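Local coordinates for protein bacterioferritin (Rhodobacter capsulatus, PDB 1JGC) that probably stores iron, oxidising ferrous ions with dioxygen at a ferroxidase centre and laying down ferric mineral inside a 24-subunit, heme-containing shell, at residues E18-S23 / D75-G80; C89-E94 / G129-L134. One frame throughout, in Å; residues are numbered along the deposited sequence.

Contact 1 (E18-S23 / D75-G80); sequences ELTAIS and DPLRIG
Thr20 of the helical segment meets the backbone of Asp75 through one polar bond: the amide N of Asp75 donates to Thr20 OG1 at 2.7 Å, with an N-H...O angle of 146°, somewhat bent. The threonine's first torsion (chi1 -57°) puts OG1 beside its own backbone N and anti to the carbonyl carbon. There the hydroxyl also pairs with the carbonyl O of Arg16, one turn back on the helix, so OG1 is gripped by the helix and the loop together. The side chains of Thr20 and Asp75 cross at about a right angle, and Asp75 CB stands 3.5 Å from Thr20 OG1.

The van der Waals contacts use the threonine's methyl branch. Thr20 CG2 lies anti to the backbone N, beside the carbonyl oxygens of Asp75 and Pro76, at 3.5 Å from Asp75 O and 3.9 Å from Pro76 O. Its apolar partner is Leu77 CD2, at 4.0 Å. That same leucine methyl comes within 3.6 Å of the carbonyl O of Thr20 and 4.1 Å of Ser23 CB, so one branch tip covers the helix surface between two positions a turn apart.

In the bacterioferritin four-helix bundle, this is where the long irregular connection between helices 38-64 and 83-111 runs across the outside of helix 5-34. Segment 75-80 has no regular secondary structure; within 18-23 it is met by Thr20 and Ser23, and Ile79 continues the contact farther along helix 5-34, on Val27 and Leu31. Glu18, a ligand of the first iron, leaves the helix away from the loop, and its OE2 makes a weak hydrogen bond to His54.

Gln72 of a second subunit hydrogen-bonds to Asp75 O and Leu77 N, while its Leu71 packs on Ser23 and Leu77. Leu19 and Ile22 touch the heme, shared by the dimer's two subunits.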
loop_
_atom_site.group_PDB
_atom_site.type_symbol
_atom_site.label_atom_id
_atom_site.label_comp_id
_atom_site.label_asym_id
_atom_site.label_seq_id
_atom_site.Cartn_x
_atom_site.Cartn_y
_atom_site.Cartn_z
ATOM N N GLU A 18 -37.969 5.333 34.820
ATOM C CA GLU A 18 -36.854 5.580 33.908
ATOM C C GLU A 18 -36.859 6.991 33.323
ATOM O O GLU A 18 -35.813 7.635 33.259
ATOM C CB GLU A 18 -36.848 4.553 32.772
ATOM C CG GLU A 18 -36.639 3.104 33.212
ATOM C CD GLU A 18 -35.344 2.881 33.983
ATOM O OE1 GLU A 18 -35.206 3.436 35.095
ATOM O OE2 GLU A 18 -34.464 2.145 33.483
ATOM N N LEU A 19 -38.024 7.473 32.894
ATOM C CA LEU A 19 -38.115 8.821 32.340
ATOM C C LEU A 19 -37.641 9.805 33.398
ATOM O O LEU A 19 -37.066 10.837 33.076
ATOM C CB LEU A 19 -39.552 9.163 31.950
ATOM C CG LEU A 19 -40.197 8.387 30.802
ATOM C CD1 LEU A 19 -41.650 8.820 30.646
ATOM C CD2 LEU A 19 -39.428 8.636 29.522
ATOM N N THR A 20 -37.885 9.478 34.665
ATOM C CA THR A 20 -37.484 10.342 35.764
ATOM C C THR A 20 -35.963 10.333 35.869
ATOM O O THR A 20 -35.329 11.387 35.951
ATOM C CB THR A 20 -38.095 9.873 37.116
ATOM O OG1 THR A 20 -39.522 9.829 37.009
ATOM C CG2 THR A 20 -37.725 10.825 38.230
ATOM N N ALA A 21 -35.381 9.139 35.861
ATOM C CA ALA A 21 -33.931 9.004 35.939
ATOM C C ALA A 21 -33.245 9.733 34.772
ATOM O O ALA A 21 -32.245 10.421 34.960
ATOM C CB ALA A 21 -33.541 7.526 35.939
ATOM N N ILE A 22 -33.783 9.585 33.568
ATOM C CA ILE A 22 -33.200 10.244 32.412
ATOM C C ILE A 22 -33.044 11.737 32.658
ATOM O O ILE A 22 -31.963 12.291 32.487
ATOM C CB ILE A 22 -34.069 10.044 31.153
ATOM C CG1 ILE A 22 -34.064 8.574 30.747
ATOM C CG2 ILE A 22 -33.559 10.917 30.021
ATOM C CD1 ILE A 22 -35.005 8.269 29.619
ATOM N N SER A 23 -34.122 12.394 33.060
ATOM C CA SER A 23 -34.061 13.824 33.294
ATOM C C SER A 23 -33.205 14.198 34.490
ATOM O O SER A 23 -32.530 15.229 34.468
ATOM C CB SER A 23 -35.463 14.388 33.468
ATOM O OG SER A 23 -36.181 14.275 32.257
ATOM N N ASP A 75 -41.885 10.761 38.032
ATOM C CA ASP A 75 -41.980 10.716 39.479
ATOM C C ASP A 75 -41.200 11.952 39.955
ATOM O O ASP A 75 -40.574 12.646 39.143
ATOM C CB ASP A 75 -41.366 9.424 40.011
ATOM C CG ASP A 75 -42.187 8.199 39.628
ATOM O OD1 ASP A 75 -43.434 8.294 39.671
ATOM O OD2 ASP A 75 -41.600 7.145 39.298
ATOM N N PRO A 76 -41.240 12.263 41.260
ATOM C CA PRO A 76 -40.510 13.444 41.735
ATOM C C PRO A 76 -39.012 13.413 41.447
ATOM O O PRO A 76 -38.343 12.419 41.715
ATOM C CB PRO A 76 -40.814 13.451 43.226
ATOM C CG PRO A 76 -42.210 12.881 43.267
ATOM C CD PRO A 76 -42.087 11.707 42.325
ATOM N N LEU A 77 -38.498 14.504 40.887
ATOM C CA LEU A 77 -37.080 14.620 40.572
ATOM C C LEU A 77 -36.280 14.957 41.829
ATOM O O LEU A 77 -36.799 15.577 42.751
ATOM C CB LEU A 77 -36.866 15.727 39.543
ATOM C CG LEU A 77 -37.291 15.459 38.104
ATOM C CD1 LEU A 77 -37.338 16.760 37.308
ATOM C CD2 LEU A 77 -36.314 14.466 37.487
ATOM N N ARG A 78 -35.018 14.552 41.863
ATOM C CA ARG A 78 -34.152 14.851 43.002
ATOM C C ARG A 78 -32.893 15.532 42.479
ATOM O O ARG A 78 -31.932 14.860 42.109
ATOM C CB ARG A 78 -33.768 13.569 43.731
ATOM C CG ARG A 78 -34.892 12.918 44.484
ATOM C CD ARG A 78 -34.563 11.478 44.722
ATOM N NE ARG A 78 -35.281 10.922 45.858
ATOM C CZ ARG A 78 -35.875 9.738 45.836
ATOM N NH1 ARG A 78 -35.836 8.999 44.729
ATOM N NH2 ARG A 78 -36.501 9.290 46.917
ATOM N N ILE A 79 -32.901 16.859 42.456
ATOM C CA ILE A 79 -31.772 17.628 41.956
ATOM C C ILE A 79 -30.826 18.079 43.066
ATOM O O ILE A 79 -31.183 18.943 43.872
ATOM C CB ILE A 79 -32.260 18.885 41.209
ATOM C CG1 ILE A 79 -33.403 18.530 40.254
ATOM C CG2 ILE A 79 -31.127 19.500 40.444
ATOM C CD1 ILE A 79 -33.086 17.421 39.290
ATOM N N GLY A 80 -29.622 17.513 43.106
ATOM C CA GLY A 80 -28.661 17.904 44.125
ATOM C C GLY A 80 -28.182 19.325 43.876
ATOM O O GLY A 80 -28.190 19.793 42.739
#

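Contact 2 (C89-E94 / G129-L134); sequences CDLAGE and GHVDFL
This contact belongs to the dinuclear ferroxidase site of the ferritin-like bundle and contributes Glu94 and His130, ligands of the second iron, although the site holds no metal in this structure. Their helices run antiparallel, the axes of the two segments 9.9 Å apart at an angle of 151°. Glu94 bends at chi2 (-78°) and brings OE2 to the edge of the imidazole, near its plane. His130 ND1 reaches OE2 by a weak bond of 3.2 Å whose N-H...O angle is only 121°. The ring's stronger polar partner is Glu50, whose OE1 is hydrogen-bonded to NE2. Beyond the polar pair the contact is apolar: Val131 CG2 packs on Glu94 CB at 3.7 Å, and Leu134 CD1 lies 3.9 Å from both Glu94 CG and Asp90 CB. Leu91 CD1 meets Val131 CG1 at 4.1 Å, their side chains crossing at about a right angle. An alanine here, lacking CG and the carboxylate of Glu94, would probably open a gap beside Leu134 CD1, leave His130 ND1 without its weak partner and deprive the second iron of a ligand. Helix 38-64 adds Glu51 against His130, and helix 5-34 meets Asp90 through Gln24, so helices 83-111 and 114-144 join the other two here.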
loop_
_atom_site.group_PDB
_atom_site.type_symbol
_atom_site.label_atom_id
_atom_site.label_comp_id
_atom_site.label_asym_id
_atom_site.label_seq_id
_atom_site.Cartn_x
_atom_site.Cartn_y
_atom_site.Cartn_z
ATOM N N CYS A 89 -28.661 12.018 45.547
ATOM C CA CYS A 89 -29.942 11.988 44.874
ATOM C C CYS A 89 -30.027 10.857 43.856
ATOM O O CYS A 89 -31.060 10.185 43.763
ATOM C CB CYS A 89 -30.221 13.325 44.202
ATOM S SG CYS A 89 -30.558 14.636 45.387
ATOM N N ASP A 90 -28.956 10.628 43.097
ATOM C CA ASP A 90 -28.992 9.549 42.115
ATOM C C ASP A 90 -29.098 8.203 42.827
ATOM O O ASP A 90 -29.856 7.317 42.407
ATOM C CB ASP A 90 -27.758 9.584 41.203
ATOM C CG ASP A 90 -27.744 10.804 40.283
ATOM O OD1 ASP A 90 -28.827 11.210 39.807
ATOM O OD2 ASP A 90 -26.650 11.351 40.022
ATOM N N LEU A 91 -28.357 8.052 43.918
ATOM C CA LEU A 91 -28.401 6.808 44.670
ATOM C C LEU A 91 -29.803 6.596 45.235
ATOM O O LEU A 91 -30.312 5.476 45.245
ATOM C CB LEU A 91 -27.376 6.835 45.802
ATOM C CG LEU A 91 -27.353 5.605 46.712
ATOM C CD1 LEU A 91 -27.032 4.365 45.898
ATOM C CD2 LEU A 91 -26.334 5.813 47.824
ATOM N N ALA A 92 -30.430 7.676 45.697
ATOM C CA ALA A 92 -31.776 7.585 46.253
ATOM C C ALA A 92 -32.748 7.090 45.179
ATOM O O ALA A 92 -33.622 6.256 45.447
ATOM C CB ALA A 92 -32.227 8.944 46.788
ATOM N N GLY A 93 -32.591 7.606 43.965
ATOM C CA GLY A 93 -33.451 7.190 42.874
ATOM C C GLY A 93 -33.241 5.733 42.478
ATOM O O GLY A 93 -34.184 5.060 42.046
ATOM N N GLU A 94 -32.018 5.231 42.622
ATOM C CA GLU A 94 -31.736 3.850 42.256
ATOM C C GLU A 94 -32.444 2.898 43.192
ATOM O O GLU A 94 -33.024 1.901 42.754
ATOM C CB GLU A 94 -30.238 3.574 42.314
ATOM C CG GLU A 94 -29.430 4.436 41.375
ATOM C CD GLU A 94 -29.500 3.956 39.950
ATOM O OE1 GLU A 94 -30.426 3.172 39.614
ATOM O OE2 GLU A 94 -28.621 4.372 39.160
ATOM N N GLY A 129 -25.671 -2.390 39.290
ATOM C CA GLY A 129 -24.388 -1.963 38.761
ATOM C C GLY A 129 -24.154 -0.486 39.063
ATOM O O GLY A 129 -23.068 -0.099 39.519
ATOM N N HIS A 130 -25.167 0.344 38.812
ATOM C CA HIS A 130 -25.070 1.778 39.088
ATOM C C HIS A 130 -24.910 2.013 40.592
ATOM O O HIS A 130 -24.139 2.873 41.013
ATOM C CB HIS A 130 -26.323 2.510 38.594
ATOM C CG HIS A 130 -26.452 2.554 37.103
ATOM N ND1 HIS A 130 -27.647 2.833 36.469
ATOM C CD2 HIS A 130 -25.536 2.370 36.119
ATOM C CE1 HIS A 130 -27.461 2.819 35.159
ATOM N NE2 HIS A 130 -26.189 2.540 34.921
ATOM N N VAL A 131 -25.640 1.249 41.400
ATOM C CA VAL A 131 -25.552 1.395 42.848
ATOM C C VAL A 131 -24.123 1.121 43.291
ATOM O O VAL A 131 -23.556 1.867 44.089
ATOM C CB VAL A 131 -26.502 0.412 43.587
ATOM C CG1 VAL A 131 -26.226 0.441 45.081
ATOM C CG2 VAL A 131 -27.941 0.794 43.334
ATOM N N ASP A 132 -23.544 0.048 42.766
ATOM C CA ASP A 132 -22.177 -0.322 43.112
ATOM C C ASP A 132 -21.241 0.849 42.838
ATOM O O ASP A 132 -20.430 1.242 43.687
ATOM C CB ASP A 132 -21.746 -1.540 42.294
ATOM C CG ASP A 132 -20.368 -2.054 42.684
ATOM O OD1 ASP A 132 -19.837 -1.636 43.741
ATOM O OD2 ASP A 132 -19.815 -2.893 41.934
ATOM N N PHE A 133 -21.381 1.412 41.643
ATOM C CA PHE A 133 -20.562 2.534 41.219
ATOM C C PHE A 133 -20.741 3.765 42.120
ATOM O O PHE A 133 -19.761 4.325 42.619
ATOM C CB PHE A 133 -20.897 2.885 39.769
ATOM C CG PHE A 133 -20.253 4.141 39.295
ATOM C CD1 PHE A 133 -18.911 4.155 38.932
ATOM C CD2 PHE A 133 -20.983 5.334 39.252
ATOM C CE1 PHE A 133 -18.296 5.337 38.531
ATOM C CE2 PHE A 133 -20.380 6.530 38.851
ATOM C CZ PHE A 133 -19.030 6.534 38.488
ATOM N N LEU A 134 -21.990 4.184 42.320
ATOM C CA LEU A 134 -22.288 5.346 43.155
ATOM C C LEU A 134 -21.781 5.165 44.583
ATOM O O LEU A 134 -21.255 6.104 45.176
ATOM C CB LEU A 134 -23.793 5.616 43.172
ATOM C CG LEU A 134 -24.438 6.110 41.872
ATOM C CD1 LEU A 134 -25.957 6.192 42.038
ATOM C CD2 LEU A 134 -23.872 7.474 41.514
#

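From the N terminus, the chain enters helix 5-34, turns back through helix 38-64, and then follows the long connection that returns to helix 5-34, where contact 1 closes a loop with 51 residues between its segments. Helix 83-111 begins only after segment 75-80, and contact 2 later closes a second loop of 34 intervening residues with helix 114-144. The loops are therefore in series, neither nested nor crossed. Their centres lie 12 Å apart and the two contacts touch where Gly80 N lies 3.8 Å from Cys89 SG. Contact 1 ties the connection to helix 5-34, contact 2 pairs helices 83-111 and 114-144, and both lie inside one ferritin-like domain.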